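Local coordinates for alpha-galactosidase (Lactobacillus brevis, PDB 3MI6), which probably hydrolyses terminal, non-reducing alpha-D-galactose residues from alpha-D-galactosides, as expected of a glycoside hydrolase family 36 enzyme, at residues 52-58 against 67-73; 248-254 against 294-299; 369-375 against 384-390; 712-717 against 729-733. All blocks are in the same frame, centred on the assembly; numbering follows the deposited sequence.

Contact 1. Residues 52-58 against 67-73; sequences QEWRDAT and NFQPATI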
# COMPACT_ATOMS: atom_id res chain seq x y z
N GLN D 52 10.00 -35.08 -1.21
CA GLN D 52 8.80 -35.26 -0.40
C GLN D 52 9.16 -35.36 1.06
O GLN D 52 10.07 -36.10 1.42
CB GLN D 52 8.07 -36.53 -0.82
CG GLN D 52 7.80 -36.62 -2.31
CD GLN D 52 6.71 -37.62 -2.63
OE1 GLN D 52 6.33 -37.78 -3.79
NE2 GLN D 52 6.19 -38.29 -1.60
N GLU D 53 8.44 -34.64 1.91
CA GLU D 53 8.68 -34.69 3.35
C GLU D 53 7.41 -34.94 4.13
O GLU D 53 6.34 -34.49 3.73
CB GLU D 53 9.35 -33.41 3.84
CG GLU D 53 10.80 -33.23 3.39
CD GLU D 53 11.41 -31.90 3.85
OE1 GLU D 53 10.65 -30.97 4.19
OE2 GLU D 53 12.66 -31.81 3.85
N TRP D 54 7.52 -35.64 5.25
CA TRP D 54 6.36 -35.87 6.11
C TRP D 54 5.88 -34.58 6.75
O TRP D 54 6.65 -33.88 7.42
CB TRP D 54 6.69 -36.89 7.20
CG TRP D 54 5.68 -36.92 8.33
CD1 TRP D 54 5.69 -36.15 9.46
CD2 TRP D 54 4.56 -37.80 8.46
NE1 TRP D 54 4.63 -36.48 10.27
CE2 TRP D 54 3.92 -37.49 9.68
CE3 TRP D 54 4.02 -38.81 7.66
CZ2 TRP D 54 2.77 -38.16 10.11
CZ3 TRP D 54 2.88 -39.48 8.09
CH2 TRP D 54 2.27 -39.15 9.31
N ARG D 55 4.59 -34.28 6.54
CA ARG D 55 3.85 -33.25 7.28
C ARG D 55 2.74 -33.92 8.10
O ARG D 55 2.22 -34.96 7.70
CB ARG D 55 3.27 -32.21 6.32
CG ARG D 55 4.32 -31.37 5.61
CD ARG D 55 5.20 -30.63 6.61
NE ARG D 55 6.12 -29.70 5.95
CZ ARG D 55 7.39 -29.96 5.64
NH1 ARG D 55 7.93 -31.13 5.93
NH2 ARG D 55 8.11 -29.04 5.03
N ASP D 56 2.36 -33.33 9.24
CA ASP D 56 1.40 -33.97 10.14
C ASP D 56 -0.07 -33.71 9.78
O ASP D 56 -0.40 -32.77 9.05
CB ASP D 56 1.64 -33.57 11.60
CG ASP D 56 3.04 -33.94 12.11
OD1 ASP D 56 4.02 -33.88 11.32
OD2 ASP D 56 3.15 -34.27 13.31
N ALA D 57 -0.95 -34.58 10.28
CA ALA D 57 -2.40 -34.37 10.23
C ALA D 57 -2.95 -34.34 8.82
O ALA D 57 -3.88 -33.58 8.53
CB ALA D 57 -2.78 -33.11 10.99
N THR D 58 -2.38 -35.15 7.94
CA THR D 58 -2.84 -35.27 6.57
C THR D 58 -2.51 -36.66 6.03
O THR D 58 -1.40 -37.17 6.20
CB THR D 58 -2.29 -34.13 5.65
OG1 THR D 58 -2.88 -34.21 4.35
CG2 THR D 58 -0.78 -34.17 5.54
N ASN D 67 5.33 -40.63 3.62
CA ASN D 67 5.68 -39.31 3.13
C ASN D 67 5.07 -38.98 1.77
O ASN D 67 5.21 -37.86 1.28
CB ASN D 67 7.21 -39.14 3.09
CG ASN D 67 7.88 -39.47 4.44
OD1 ASN D 67 9.10 -39.65 4.49
ND2 ASN D 67 7.10 -39.56 5.51
N PHE D 68 4.41 -39.95 1.15
CA PHE D 68 3.62 -39.66 -0.03
C PHE D 68 2.28 -39.12 0.43
O PHE D 68 1.44 -39.87 0.92
CB PHE D 68 3.44 -40.90 -0.91
CG PHE D 68 3.00 -40.59 -2.32
CD1 PHE D 68 1.68 -40.33 -2.61
CD2 PHE D 68 3.92 -40.58 -3.36
CE1 PHE D 68 1.28 -40.05 -3.91
CE2 PHE D 68 3.53 -40.30 -4.66
CZ PHE D 68 2.21 -40.04 -4.94
N GLN D 69 2.10 -37.80 0.32
CA GLN D 69 0.90 -37.13 0.81
C GLN D 69 0.37 -36.17 -0.25
O GLN D 69 1.03 -35.18 -0.57
CB GLN D 69 1.20 -36.36 2.10
CG GLN D 69 1.55 -37.27 3.27
CD GLN D 69 1.94 -36.52 4.53
OE1 GLN D 69 1.25 -36.59 5.56
NE2 GLN D 69 3.05 -35.80 4.47
N PRO D 70 -0.81 -36.49 -0.82
CA PRO D 70 -1.41 -35.69 -1.90
C PRO D 70 -1.61 -34.21 -1.56
O PRO D 70 -1.65 -33.39 -2.48
CB PRO D 70 -2.77 -36.38 -2.12
CG PRO D 70 -2.56 -37.78 -1.63
CD PRO D 70 -1.62 -37.66 -0.47
N ALA D 71 -1.72 -33.87 -0.27
CA ALA D 71 -1.85 -32.48 0.20
C ALA D 71 -0.62 -31.60 -0.07
O ALA D 71 -0.73 -30.38 -0.22
CB ALA D 71 -2.21 -32.43 1.69
N THR D 72 0.55 -32.23 -0.13
CA THR D 72 1.78 -31.51 -0.42
C THR D 72 2.34 -31.84 -1.81
O THR D 72 3.50 -31.52 -2.10
CB THR D 72 2.88 -31.81 0.61
OG1 THR D 72 3.40 -33.12 0.38
CG2 THR D 72 2.35 -31.71 2.04
N ILE D 73 1.53 -32.46 -2.66
CA ILE D 73 1.98 -32.82 -4.00
C ILE D 73 1.28 -32.03 -5.11
O ILE D 73 0.07 -32.13 -5.27
CB ILE D 73 1.77 -34.32 -4.30
CG1 ILE D 73 2.71 -35.18 -3.45
CG2 ILE D 73 1.98 -34.59 -5.78
CD1 ILE D 73 2.58 -36.66 -3.74
O HOH W 1 4.01 -35.05 2.07

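Contact 2. Residues 248-254 against 294-299; sequences FGFNLVY and PEAILS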
# COMPACT_ATOMS: atom_id res chain seq x y z
N PHE D 248 1.91 -15.25 -15.74
CA PHE D 248 1.17 -16.28 -16.44
C PHE D 248 -0.13 -15.72 -16.98
O PHE D 248 -0.72 -14.82 -16.41
CB PHE D 248 0.86 -17.41 -15.48
CG PHE D 248 2.06 -18.16 -15.03
CD1 PHE D 248 2.71 -17.81 -13.87
CD2 PHE D 248 2.57 -19.20 -15.79
CE1 PHE D 248 3.84 -18.51 -13.45
CE2 PHE D 248 3.69 -19.89 -15.39
CZ PHE D 248 4.32 -19.55 -14.21
N GLY D 249 -0.56 -16.26 -18.11
CA GLY D 249 -1.80 -15.85 -18.73
C GLY D 249 -2.66 -17.06 -18.99
O GLY D 249 -2.17 -18.08 -19.45
N PHE D 250 -3.94 -16.96 -18.69
CA PHE D 250 -4.84 -18.08 -18.89
C PHE D 250 -6.04 -17.62 -19.67
O PHE D 250 -6.71 -16.66 -19.27
CB PHE D 250 -5.32 -18.62 -17.53
CG PHE D 250 -4.21 -18.98 -16.60
CD1 PHE D 250 -3.50 -18.01 -15.92
CD2 PHE D 250 -3.87 -20.30 -16.39
CE1 PHE D 250 -2.48 -18.34 -15.06
CE2 PHE D 250 -2.84 -20.64 -15.53
CZ PHE D 250 -2.15 -19.66 -14.87
N ASN D 251 -6.34 -18.29 -20.77
CA ASN D 251 -7.61 -18.04 -21.44
C ASN D 251 -8.37 -19.34 -21.81
O ASN D 251 -7.93 -20.44 -21.49
CB ASN D 251 -7.45 -17.07 -22.62
CG ASN D 251 -8.72 -16.27 -22.91
OD1 ASN D 251 -9.82 -16.65 -22.49
ND2 ASN D 251 -8.58 -15.16 -23.64
N LEU D 252 -9.50 -19.22 -22.48
CA LEU D 252 -10.41 -20.34 -22.62
C LEU D 252 -11.19 -20.26 -23.91
O LEU D 252 -11.94 -19.31 -24.12
CB LEU D 252 -11.41 -20.29 -21.47
CG LEU D 252 -11.62 -21.53 -20.63
CD1 LEU D 252 -13.13 -21.70 -20.36
CD2 LEU D 252 -10.98 -22.76 -21.31
N VAL D 253 -11.05 -21.24 -24.80
CA VAL D 253 -11.87 -21.17 -26.00
C VAL D 253 -13.27 -21.71 -25.74
O VAL D 253 -13.57 -22.83 -26.10
CB VAL D 253 -11.26 -21.94 -27.15
CG1 VAL D 253 -11.93 -21.50 -28.44
CG2 VAL D 253 -9.78 -21.70 -27.19
N TYR D 254 -14.11 -20.90 -25.12
CA TYR D 254 -15.45 -21.30 -24.70
C TYR D 254 -16.27 -20.03 -24.56
O TYR D 254 -15.71 -18.96 -24.38
CB TYR D 254 -15.38 -22.04 -23.37
CG TYR D 254 -16.65 -22.78 -23.03
CD1 TYR D 254 -17.18 -23.72 -23.90
CD2 TYR D 254 -17.32 -22.53 -21.83
CE1 TYR D 254 -18.34 -24.39 -23.60
CE2 TYR D 254 -18.49 -23.19 -21.51
CZ TYR D 254 -18.99 -24.13 -22.40
OH TYR D 254 -20.16 -24.78 -22.10
N PRO D 294 -13.64 -27.84 -23.47
CA PRO D 294 -13.17 -26.76 -24.34
C PRO D 294 -11.70 -26.58 -24.03
O PRO D 294 -11.27 -27.01 -22.95
CB PRO D 294 -13.95 -25.54 -23.84
CG PRO D 294 -15.05 -26.07 -23.01
CD PRO D 294 -14.58 -27.36 -22.44
N GLU D 295 -10.95 -25.96 -24.93
CA GLU D 295 -9.51 -25.80 -24.72
C GLU D 295 -9.13 -24.64 -23.79
O GLU D 295 -9.73 -23.55 -23.83
CB GLU D 295 -8.80 -25.67 -26.06
CG GLU D 295 -8.65 -27.00 -26.76
CD GLU D 295 -7.98 -26.88 -28.10
OE1 GLU D 295 -8.00 -25.78 -28.70
OE2 GLU D 295 -7.42 -27.90 -28.56
N ALA D 296 -8.12 -24.88 -22.96
CA ALA D 296 -7.51 -23.82 -22.15
C ALA D 296 -6.24 -23.34 -22.83
O ALA D 296 -5.42 -24.15 -23.23
CB ALA D 296 -7.20 -24.34 -20.76
N ILE D 297 -6.08 -22.02 -22.99
CA ILE D 297 -4.80 -21.42 -23.43
C ILE D 297 -3.93 -21.02 -22.24
O ILE D 297 -4.37 -20.29 -21.37
CB ILE D 297 -5.00 -20.14 -24.28
CG1 ILE D 297 -6.07 -20.31 -25.36
CG2 ILE D 297 -3.68 -19.72 -24.90
CD1 ILE D 297 -5.81 -21.44 -26.32
N LEU D 298 -2.69 -21.51 -22.20
CA LEU D 298 -1.73 -21.16 -21.16
C LEU D 298 -0.48 -20.50 -21.74
O LEU D 298 -0.09 -20.76 -22.88
CB LEU D 298 -1.32 -22.39 -20.37
CG LEU D 298 -1.98 -22.61 -19.01
CD1 LEU D 298 -3.48 -22.82 -19.20
CD2 LEU D 298 -1.38 -23.80 -18.29
N SER D 299 0.15 -19.64 -20.95
CA SER D 299 1.29 -18.86 -21.43
C SER D 299 2.07 -18.20 -20.29
O SER D 299 1.51 -17.87 -19.24
CB SER D 299 0.82 -17.80 -22.43
OG SER D 299 1.89 -17.41 -23.26
O HOH W 2 -12.27 -25.21 -27.15

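Contact 3. Residues 369-375 against 384-390; sequences GWFGHRD and WFVDQRK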
# COMPACT_ATOMS: atom_id res chain seq x y z
N GLY D 369 -34.50 -3.88 -36.75
CA GLY D 369 -35.75 -3.30 -37.20
C GLY D 369 -36.26 -3.71 -38.57
O GLY D 369 -37.36 -3.36 -38.96
N TRP D 370 -35.47 -4.48 -39.31
CA TRP D 370 -35.82 -4.77 -40.70
C TRP D 370 -36.81 -5.93 -40.87
O TRP D 370 -37.42 -6.09 -41.94
CB TRP D 370 -34.56 -5.05 -41.51
CG TRP D 370 -33.80 -6.23 -41.02
CD1 TRP D 370 -32.82 -6.23 -40.08
CD2 TRP D 370 -33.96 -7.58 -41.43
NE1 TRP D 370 -32.35 -7.50 -39.89
CE2 TRP D 370 -33.04 -8.35 -40.70
CE3 TRP D 370 -34.79 -8.22 -42.35
CZ2 TRP D 370 -32.92 -9.73 -40.86
CZ3 TRP D 370 -34.68 -9.59 -42.50
CH2 TRP D 370 -33.75 -10.33 -41.77
N PHE D 371 -36.98 -6.72 -39.82
CA PHE D 371 -37.75 -7.96 -39.90
C PHE D 371 -39.15 -7.84 -39.26
O PHE D 371 -39.40 -6.92 -38.47
CB PHE D 371 -36.95 -9.07 -39.24
CG PHE D 371 -36.49 -8.74 -37.85
CD1 PHE D 371 -37.06 -9.35 -36.75
CD2 PHE D 371 -35.50 -7.79 -37.64
CE1 PHE D 371 -36.64 -9.03 -35.46
CE2 PHE D 371 -35.08 -7.47 -36.36
CZ PHE D 371 -35.65 -8.10 -35.27
N GLY D 372 -40.05 -8.76 -39.61
CA GLY D 372 -41.36 -8.84 -38.98
C GLY D 372 -42.13 -7.53 -38.87
O GLY D 372 -42.61 -7.00 -39.86
N HIS D 373 -42.27 -7.02 -37.66
CA HIS D 373 -42.83 -5.69 -37.45
C HIS D 373 -42.06 -4.91 -36.37
O HIS D 373 -42.65 -4.18 -35.57
CB HIS D 373 -44.35 -5.73 -37.19
CG HIS D 373 -44.81 -6.87 -36.32
ND1 HIS D 373 -44.74 -8.19 -36.71
CD2 HIS D 373 -45.40 -6.88 -35.10
CE1 HIS D 373 -45.24 -8.96 -35.76
NE2 HIS D 373 -45.65 -8.19 -34.77
N ARG D 374 -40.73 -5.07 -36.38
CA ARG D 374 -39.87 -4.44 -35.39
C ARG D 374 -39.91 -2.92 -35.42
O ARG D 374 -39.06 -2.29 -36.03
CB ARG D 374 -38.42 -4.89 -35.56
CG ARG D 374 -38.13 -6.28 -35.08
CD ARG D 374 -38.13 -6.38 -33.55
NE ARG D 374 -36.88 -5.97 -32.93
CZ ARG D 374 -36.51 -6.31 -31.69
NH1 ARG D 374 -37.29 -7.08 -30.94
NH2 ARG D 374 -35.35 -5.90 -31.21
N ASP D 375 -40.90 -2.34 -34.75
CA ASP D 375 -40.97 -0.89 -34.63
C ASP D 375 -40.67 -0.56 -33.19
O ASP D 375 -40.52 0.61 -32.81
CB ASP D 375 -42.35 -0.40 -35.05
CG ASP D 375 -42.63 -0.69 -36.51
OD1 ASP D 375 -41.81 -0.28 -37.36
OD2 ASP D 375 -43.66 -1.35 -36.81
N TRP D 384 -37.42 -13.85 -39.02
CA TRP D 384 -36.29 -13.42 -39.83
C TRP D 384 -36.61 -13.34 -41.32
O TRP D 384 -35.99 -14.00 -42.17
CB TRP D 384 -35.07 -14.30 -39.54
CG TRP D 384 -34.78 -14.33 -38.06
CD1 TRP D 384 -34.85 -15.41 -37.23
CD2 TRP D 384 -34.41 -13.21 -37.24
NE1 TRP D 384 -34.53 -15.04 -35.94
CE2 TRP D 384 -34.25 -13.70 -35.93
CE3 TRP D 384 -34.18 -11.86 -37.50
CZ2 TRP D 384 -33.88 -12.87 -34.86
CZ3 TRP D 384 -33.80 -11.03 -36.44
CH2 TRP D 384 -33.66 -11.55 -35.14
N PHE D 385 -37.61 -12.52 -41.63
CA PHE D 385 -37.97 -12.23 -43.00
C PHE D 385 -38.34 -10.74 -43.11
O PHE D 385 -38.62 -10.09 -42.11
CB PHE D 385 -39.10 -13.15 -43.47
CG PHE D 385 -40.28 -13.20 -42.54
CD1 PHE D 385 -41.08 -12.09 -42.36
CD2 PHE D 385 -40.59 -14.36 -41.87
CE1 PHE D 385 -42.17 -12.13 -41.50
CE2 PHE D 385 -41.68 -14.41 -41.02
CZ PHE D 385 -42.47 -13.28 -40.84
N VAL D 386 -38.34 -10.23 -44.34
CA VAL D 386 -38.47 -8.79 -44.63
C VAL D 386 -39.76 -8.10 -44.16
O VAL D 386 -40.87 -8.63 -44.30
CB VAL D 386 -38.31 -8.54 -46.14
CG1 VAL D 386 -37.82 -7.12 -46.37
CG2 VAL D 386 -37.36 -9.58 -46.77
N ASP D 387 -39.61 -6.89 -43.61
CA ASP D 387 -40.74 -6.09 -43.15
C ASP D 387 -41.17 -5.11 -44.24
O ASP D 387 -40.52 -4.09 -44.43
CB ASP D 387 -40.37 -5.31 -41.88
CG ASP D 387 -41.47 -4.36 -41.43
OD1 ASP D 387 -42.62 -4.51 -41.91
OD2 ASP D 387 -41.20 -3.46 -40.60
N GLN D 388 -42.28 -5.41 -44.91
CA GLN D 388 -42.66 -4.65 -46.11
C GLN D 388 -43.09 -3.19 -45.89
O GLN D 388 -43.08 -2.40 -46.83
CB GLN D 388 -43.70 -5.43 -46.95
CG GLN D 388 -43.12 -6.69 -47.60
CD GLN D 388 -44.13 -7.50 -48.39
OE1 GLN D 388 -45.09 -6.96 -48.94
NE2 GLN D 388 -43.92 -8.81 -48.46
N ARG D 389 -43.43 -2.82 -44.66
CA ARG D 389 -43.71 -1.42 -44.38
C ARG D 389 -42.48 -0.56 -44.62
O ARG D 389 -42.58 0.60 -45.02
CB ARG D 389 -44.12 -1.21 -42.93
CG ARG D 389 -45.12 -2.18 -42.37
CD ARG D 389 -45.18 -1.98 -40.87
NE ARG D 389 -46.11 -2.87 -40.20
CZ ARG D 389 -46.39 -2.80 -38.90
NH1 ARG D 389 -45.79 -1.89 -38.15
NH2 ARG D 389 -47.26 -3.65 -38.35
N LYS D 390 -41.30 -1.12 -44.35
CA LYS D 390 -40.07 -0.35 -44.40
C LYS D 390 -39.20 -0.78 -45.57
O LYS D 390 -38.24 -0.10 -45.92
CB LYS D 390 -39.31 -0.43 -43.07
CG LYS D 390 -40.12 -1.03 -41.92
CD LYS D 390 -40.05 -0.21 -40.62
CE LYS D 390 -38.67 -0.22 -40.00
NZ LYS D 390 -37.90 -1.37 -40.53

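Contact 4. Residues 712-717 against 729-733; sequences YFVPTI and TQLFV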
# COMPACT_ATOMS: atom_id res chain seq x y z
N TYR D 712 10.01 12.12 -25.76
CA TYR D 712 9.67 13.15 -26.72
C TYR D 712 8.90 14.23 -25.96
O TYR D 712 7.95 13.93 -25.24
CB TYR D 712 8.83 12.55 -27.84
CG TYR D 712 8.59 13.45 -29.03
CD1 TYR D 712 7.31 13.88 -29.36
CD2 TYR D 712 9.64 13.85 -29.85
CE1 TYR D 712 7.08 14.69 -30.45
CE2 TYR D 712 9.42 14.66 -30.95
CZ TYR D 712 8.13 15.08 -31.24
OH TYR D 712 7.88 15.88 -32.32
N PHE D 713 9.36 15.47 -26.06
CA PHE D 713 8.66 16.57 -25.43
C PHE D 713 7.36 16.82 -26.19
O PHE D 713 7.36 16.93 -27.42
CB PHE D 713 9.53 17.82 -25.42
CG PHE D 713 8.85 19.02 -24.84
CD1 PHE D 713 7.86 19.68 -25.56
CD2 PHE D 713 9.20 19.50 -23.60
CE1 PHE D 713 7.22 20.78 -25.04
CE2 PHE D 713 8.55 20.61 -23.07
CZ PHE D 713 7.56 21.25 -23.80
N VAL D 714 6.26 16.92 -25.45
CA VAL D 714 4.99 17.25 -26.08
C VAL D 714 4.41 18.55 -25.53
O VAL D 714 4.27 18.72 -24.32
CB VAL D 714 3.97 16.14 -25.90
CG1 VAL D 714 2.72 16.47 -26.71
CG2 VAL D 714 4.55 14.85 -26.37
N PRO D 715 4.09 19.48 -26.44
CA PRO D 715 3.37 20.73 -26.17
C PRO D 715 2.26 20.54 -25.14
O PRO D 715 1.44 19.62 -25.24
CB PRO D 715 2.73 21.05 -27.51
CG PRO D 715 3.70 20.54 -28.50
CD PRO D 715 4.37 19.32 -27.88
N THR D 716 2.25 21.43 -24.16
CA THR D 716 1.15 21.52 -23.22
C THR D 716 -0.18 21.77 -23.94
O THR D 716 -0.23 22.41 -25.00
CB THR D 716 1.44 22.62 -22.18
OG1 THR D 716 2.75 22.42 -21.63
CG2 THR D 716 0.43 22.58 -21.07
N ILE D 717 -1.26 21.25 -23.37
CA ILE D 717 -2.60 21.52 -23.87
C ILE D 717 -3.13 22.84 -23.29
O ILE D 717 -3.38 22.95 -22.09
CB ILE D 717 -3.54 20.36 -23.54
CG1 ILE D 717 -2.97 19.06 -24.11
CG2 ILE D 717 -4.94 20.63 -24.09
CD1 ILE D 717 -3.13 17.89 -23.18
N THR D 729 -6.57 14.49 -27.33
CA THR D 729 -5.74 13.49 -27.96
C THR D 729 -4.54 14.08 -28.67
O THR D 729 -4.65 15.05 -29.41
CB THR D 729 -6.53 12.72 -29.00
OG1 THR D 729 -7.75 12.24 -28.42
CG2 THR D 729 -5.68 11.57 -29.52
N GLN D 730 -3.39 13.48 -28.43
CA GLN D 730 -2.18 13.76 -29.18
C GLN D 730 -1.76 12.50 -29.93
O GLN D 730 -1.50 11.46 -29.32
CB GLN D 730 -1.10 14.24 -28.22
CG GLN D 730 -1.44 15.57 -27.57
CD GLN D 730 -0.91 15.70 -26.14
OE1 GLN D 730 -1.01 14.78 -25.33
NE2 GLN D 730 -0.37 16.86 -25.83
N LEU D 731 -1.70 12.61 -31.25
CA LEU D 731 -1.35 11.52 -32.14
C LEU D 731 0.07 11.73 -32.65
O LEU D 731 0.50 12.85 -32.88
CB LEU D 731 -2.30 11.54 -33.33
CG LEU D 731 -3.00 10.28 -33.81
CD1 LEU D 731 -3.74 9.56 -32.68
CD2 LEU D 731 -3.96 10.70 -34.90
N PHE D 732 0.79 10.63 -32.84
CA PHE D 732 2.18 10.65 -33.23
C PHE D 732 2.46 9.62 -34.34
O PHE D 732 2.62 8.43 -34.06
CB PHE D 732 3.04 10.31 -32.03
CG PHE D 732 2.91 11.27 -30.90
CD1 PHE D 732 3.58 12.48 -30.91
CD2 PHE D 732 2.13 10.96 -29.79
CE1 PHE D 732 3.47 13.36 -29.85
CE2 PHE D 732 2.02 11.86 -28.73
CZ PHE D 732 2.68 13.05 -28.76
N VAL D 733 2.52 10.08 -35.59
CA VAL D 733 2.87 9.22 -36.71
C VAL D 733 4.39 9.13 -36.88
O VAL D 733 5.06 10.13 -37.17
CB VAL D 733 2.27 9.75 -38.01
CG1 VAL D 733 2.60 8.83 -39.17
CG2 VAL D 733 0.77 9.93 -37.86

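Contact 1. Residues 52-58 against 67-73
Gln69 enters the bend of 52-58 with its amide, with more of its own surface buried by the contact than any other residue of either segment. Its CD lies 3.5 Å from Arg55 O and 3.7 Å from Thr58 CG2, while the amide plane is turned only 12° from the Trp54 indole and approaches one face of that ring near the rim. An extended chain beyond CG carries the amide this far. Gln52 makes the reverse approach at the other end: NE2 gives Asn67 O a weak, bent hydrogen bond of 3.1 Å (126° at the hydrogen), and the same atom stands 3.7 Å from Phe68 CD2. Asn67 completes the trio, crossing Trp54 at about a right angle with ND2 3.2 Å from Trp54 CB, at the indole edge. A water donates to Glu53 O at 2.9 Å and to Asn67 O, and accepts from Thr72 OG1, which also bonds Tyr679 of the second subunit. These irregular loops of the N-terminal domain, between strands 31-36 and 90-93, lie at subunit interfaces: Arg55 and Glu53, salt-bridged to each other, both reach Thr716 of the second subunit, and Ala57 packs on Trp200 of a third, a predicted substrate-binding residue. The contact is largely polar, joined directly by one weak hydrogen bond and by a bridging water.

Contact 2. Residues 248-254 against 294-299
Tyr254 and Pro294 close one end of this antiparallel strand pair, the proline's CG lying 3.3 Å from Tyr254 CD1 as the ring passes obliquely by. From there the register runs Leu252 to Ala296, Asn251 to Ile297, Phe250 to Leu298 and Gly249 to Ser299, with the directions of strands 248-252 and 296-299 166° apart and their axes 4.5 Å apart at the closest. Shape complementarity is clearest on the face of Phe250 and Leu298, where Leu298 sets CD1 3.8 Å from Phe250 CD2; the modelled position of the Leu252 end, on the same face beside the small Ala296, is doubtful. On the other face, Gly249 leaves Ser299 without a bulky cross-strand neighbour, whereas Ile297 sends CD1 diagonally to Val253 CG2, 4.1 Å away. The backbone fixes this fit: Asn251 and Ile297 exchange two hydrogen bonds, Asn251 N to Ile297 O being 2.9 Å, and Val253 N meets Glu295 O at 2.8 Å. Val253 then centres an inverse gamma turn; there the strands part and a water spans the gap, donating to Val253 O and accepting from Glu295 N. The pair lies centrally in the nine-stranded sheet of the beta-sandwich domain, flanked by strand 233-236 beyond 248-252 and strand 159-167 beyond 296-299. Strand 174-186 of a second sheet covers Phe250, Ala296 and Leu298, while helix 305-319 packs over Asn251, Ile297 and Ser299.

Contact 3. Residues 369-375 against 384-390
Phe371 is held on both faces of its ring: Trp384 CZ3 sits over the centre of one, 3.5 Å above the plane, and Arg374 CG covers the opposite face toward its rim. The two aromatic planes are inclined by 35°, an oblique pairing with centroids 4.5 Å apart. Both segments belong to the long loop following strand 363-366, the second strand of the TIM barrel, and no regular helix or strand forms in either. Phe371 reaches this position with CG between the backbone N and the carbonyl carbon (chi1 52°), while Trp370 crosses Trp384 at about a right angle. A single backbone bridge fixes the segments: Asp387 N bonds Trp370 O at 2.9 Å, and Gly372 N bonds Phe385 O at 3.2 Å. Further on, Lys390 NZ bonds Gly369 O at 2.6 Å, from above the carbonyl plane. Arg374, having covered Phe371 with its aliphatic part, salt-bridges Asp368, a predicted substrate-binding residue, so the packing here is second shell to the probable galactoside pocket. Elsewhere in the loop the guanidinium of Arg389 lies with one face over His373 CB, its plane 19° from the Asp375 carboxylate, and Arg389 NH1 meets Asp375 OD2 at 2.6 Å in a salt bridge.

Contact 4. Residues 712-717 against 729-733
Val714 points both methyls at segment 729-733, each to a different residue. CG2, placed anti to the valine's own carbonyl carbon, lies 3.5 Å from Phe732 CZ. CG1, anti to the backbone N, faces Gln730, whose NE2 is 3.2 Å away, and also sits in the plane of the Phe732 ring at its edge. Phe732 meets Val714 from the opposite direction: with chi1 at -61° its CG stands beside its backbone N, and the ring projects toward 712-714. There CE1 comes to the edge of the Tyr712 ring, 3.9 Å from Tyr712 CE1. The two rings are 89° apart in plane and their centroids 6.0 Å apart, an oblique meeting. Strand axes 10.8 Å apart, at 145°, with no hydrogen bond between the segments, are the geometry of two layers packed through side chains. In the C-terminal beta domain, strand 712-714 pairs with 680-682 to form a small sheet laid against the six-stranded sheet that contains 729-733. Phe682, from that small sheet, lies almost parallel to the ring of Phe732. Gln730 departs from an extended chain at its second torsion; OE1 bonds Arg668, and NE2 lies beside Pro715 O, 3.4 Å away at an angle too poor for a hydrogen bond. Ile717 flanks the same amide, with CG1 3.8 Å from Gln730 NE2.

Within one chain contacts 1 and 4 are far apart, about 50 Å between nearest atoms, yet the tetramer joins them: Thr716 of contact 4 bonds Glu53 and Arg55 of contact 1 in the second subunit. Contact 1 lies on the far side of the chain's centre from contact 3, the centres about 67 Å apart; although remote from the predicted site of its own chain, it is thus placed beside a predicted substrate-binding residue of another, Trp200 of the third subunit. Contact 3 is closest to the predicted active site, the Arg374 side chain about 3 Å from that of Asp368. Contact 2, near the chain's centre, is intermediate: the Tyr254 side chain is about 12 Å from that of Met480, another predicted substrate residue.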